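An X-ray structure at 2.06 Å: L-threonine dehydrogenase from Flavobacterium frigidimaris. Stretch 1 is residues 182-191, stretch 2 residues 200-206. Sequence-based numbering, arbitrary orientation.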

# COMPACT_ATOMS: atom_id res chain seq x y z
N GLY A 182 -9.42 16.92 -11.56
CA GLY A 182 -10.09 15.66 -11.82
C GLY A 182 -10.24 14.76 -10.62
O GLY A 182 -10.00 13.56 -10.70
N GLY A 183 -10.60 15.35 -9.48
CA GLY A 183 -10.80 14.56 -8.28
C GLY A 183 -12.26 14.14 -8.27
O GLY A 183 -13.01 14.54 -9.16
N THR A 184 -12.67 13.35 -7.29
CA THR A 184 -14.05 12.91 -7.21
C THR A 184 -14.94 13.95 -6.54
O THR A 184 -16.16 13.92 -6.65
N THR A 185 -14.30 14.90 -5.85
CA THR A 185 -15.01 15.95 -5.14
C THR A 185 -15.11 17.25 -5.95
O THR A 185 -15.62 18.26 -5.46
N ASP A 186 -14.64 17.21 -7.20
CA ASP A 186 -14.65 18.40 -8.05
C ASP A 186 -16.02 19.05 -8.27
O ASP A 186 -16.10 20.21 -8.65
N TYR A 187 -17.10 18.31 -8.02
CA TYR A 187 -18.44 18.88 -8.21
C TYR A 187 -18.66 20.08 -7.30
O TYR A 187 -19.43 20.99 -7.63
N ALA A 188 -18.00 20.09 -6.14
CA ALA A 188 -18.15 21.17 -5.17
C ALA A 188 -17.53 22.49 -5.66
O ALA A 188 -17.72 23.54 -5.05
N VAL A 189 -16.78 22.41 -6.75
CA VAL A 189 -16.17 23.58 -7.36
C VAL A 189 -17.03 23.93 -8.58
O VAL A 189 -17.49 25.06 -8.73
N ASP A 190 -17.26 22.93 -9.43
CA ASP A 190 -18.05 23.12 -10.64
C ASP A 190 -19.42 23.75 -10.36
O ASP A 190 -19.87 24.63 -11.09
N ILE A 191 -20.07 23.28 -9.30
CA ILE A 191 -21.39 23.78 -8.93
C ILE A 191 -21.41 25.30 -8.81
O ILE A 191 -22.42 25.94 -9.10
N LYS A 200 -27.84 26.97 -13.11
CA LYS A 200 -28.28 25.58 -13.01
C LYS A 200 -27.05 24.68 -13.13
O LYS A 200 -26.04 25.06 -13.72
N TYR A 201 -27.14 23.48 -12.57
CA TYR A 201 -26.01 22.56 -12.60
C TYR A 201 -26.45 21.10 -12.63
O TYR A 201 -27.44 20.72 -12.01
N GLU A 202 -25.71 20.29 -13.38
CA GLU A 202 -25.98 18.86 -13.46
C GLU A 202 -24.83 18.20 -12.71
O GLU A 202 -23.70 18.11 -13.21
N CYS A 203 -25.12 17.75 -11.49
CA CYS A 203 -24.16 17.12 -10.60
C CYS A 203 -23.81 15.67 -10.96
O CYS A 203 -24.70 14.87 -11.27
N PHE A 204 -22.52 15.32 -10.90
CA PHE A 204 -22.11 13.95 -11.23
C PHE A 204 -22.10 12.99 -10.04
O PHE A 204 -21.56 11.88 -10.13
N LEU A 205 -22.70 13.41 -8.94
CA LEU A 205 -22.83 12.61 -7.72
C LEU A 205 -24.28 12.75 -7.24
O LEU A 205 -24.87 13.81 -7.41
N SER A 206 -24.83 11.69 -6.65
CA SER A 206 -26.21 11.72 -6.16
C SER A 206 -26.36 12.70 -4.99
O SER A 206 -25.41 12.93 -4.24

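A helix and a nearly antiparallel strand can pack largely through aromatic side chains, without one direct hydrogen bond between them, as residues 182-191 and 200-206 illustrate. On the strand, Lys200 points away, and Tyr201 makes the first contact. Its CA-to-CB bond points toward the helix, and a t rotamer lays the ring against the backbone there: Ile191 CA sits over one face, 3.9 Å from the ring centroid, while Ile191 CG1 (chi1 t) comes within 3.6 Å of Tyr201 CD1. The phenolic OH reaches Tyr187 CB at 3.3 Å and finds its polar partner through a water, which lies 2.7 Å from Tyr201 OH and donates to Asp190 OD1 at 2.6 Å. Asp190 (m) also makes direct contact, its CB 3.7 Å from Tyr201 OH.

Glu202 is out of reach. Cys203 (t) places SG 3.5 Å from Tyr187 CD2, oblique to that ring. Beyond the strand, Phe204 starts sideways, but its p rotamer brings the ring closer. Tyr187 CB covers one face, 3.6 Å from Phe204 CE2, whereas Thr184 O meets the edge, 3.3 Å from Phe204 CE1. Leu205 (chi1 -111°) points toward stretch 1, its CD2 lying 3.9 Å from Tyr187 CD1 and 3.8 Å from Thr184 O. Tyr187, with chi1 at 91°, therefore touches Tyr201, Cys203, Phe204 and Leu205, every residue from 201 to 205 except the exposed Glu202.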

# COMPACT_ATOMS: atom_id res chain seq x y z
CB THR A 184 -14.15 11.58 -6.43
OG1 THR A 184 -13.36 10.58 -7.08
CG2 THR A 184 -15.59 11.11 -6.36
CB THR A 185 -14.30 16.26 -3.81
OG1 THR A 185 -12.91 16.51 -4.04
CG2 THR A 185 -14.43 15.09 -2.85
CB ASP A 186 -14.02 18.06 -9.40
CG ASP A 186 -12.53 17.75 -9.29
OD1 ASP A 186 -12.01 17.65 -8.16
OD2 ASP A 186 -11.88 17.59 -10.34
CB TYR A 187 -19.53 17.84 -7.94
CG TYR A 187 -20.02 17.82 -6.51
CD1 TYR A 187 -19.42 17.01 -5.55
CD2 TYR A 187 -21.06 18.67 -6.10
CE1 TYR A 187 -19.84 17.04 -4.21
CE2 TYR A 187 -21.48 18.71 -4.76
CZ TYR A 187 -20.86 17.89 -3.83
OH TYR A 187 -21.26 17.94 -2.51
CB ALA A 188 -17.53 20.77 -3.83
CB VAL A 189 -14.72 23.31 -7.80
CG1 VAL A 189 -14.16 24.51 -8.57
CG2 VAL A 189 -13.86 23.02 -6.58
CB ASP A 190 -18.25 21.77 -11.33
CG ASP A 190 -16.97 21.23 -11.94
OD1 ASP A 190 -16.98 20.06 -12.38
OD2 ASP A 190 -15.97 21.97 -11.98
CB ILE A 191 -21.86 23.14 -7.60
CG1 ILE A 191 -23.34 23.46 -7.35
CG2 ILE A 191 -21.00 23.65 -6.45
CD1 ILE A 191 -23.91 22.73 -6.15
CB LYS A 200 -29.30 25.25 -14.10
CG LYS A 200 -28.78 25.39 -15.52
CD LYS A 200 -29.87 25.08 -16.53
CE LYS A 200 -31.08 25.99 -16.35
NZ LYS A 200 -32.16 25.71 -17.34
CB TYR A 201 -25.12 22.80 -11.37
CG TYR A 201 -23.96 21.83 -11.21
CD1 TYR A 201 -23.76 21.14 -10.01
CD2 TYR A 201 -23.06 21.60 -12.25
CE1 TYR A 201 -22.71 20.26 -9.85
CE2 TYR A 201 -21.99 20.71 -12.10
CZ TYR A 201 -21.82 20.04 -10.89
OH TYR A 201 -20.79 19.14 -10.73
CB GLU A 202 -26.04 18.41 -14.92
CG GLU A 202 -27.26 18.98 -15.66
CD GLU A 202 -27.42 18.43 -17.07
OE1 GLU A 202 -28.43 18.76 -17.73
OE2 GLU A 202 -26.54 17.66 -17.52
CB CYS A 203 -24.72 17.17 -9.18
SG CYS A 203 -23.54 16.85 -7.86
CB PHE A 204 -20.75 13.95 -11.95
CG PHE A 204 -19.60 14.47 -11.13
CD1 PHE A 204 -19.05 13.71 -10.11
CD2 PHE A 204 -19.03 15.72 -11.42
CE1 PHE A 204 -17.95 14.16 -9.39
CE2 PHE A 204 -17.93 16.18 -10.71
CZ PHE A 204 -17.38 15.40 -9.69
CB LEU A 205 -21.87 13.12 -6.65
CG LEU A 205 -20.66 12.26 -6.25
CD1 LEU A 205 -19.99 11.64 -7.46
CD2 LEU A 205 -19.69 13.13 -5.46
CB SER A 206 -26.68 10.32 -5.76
OG SER A 206 -25.79 9.71 -4.85
O HOH W 1 -19.23 18.95 -12.94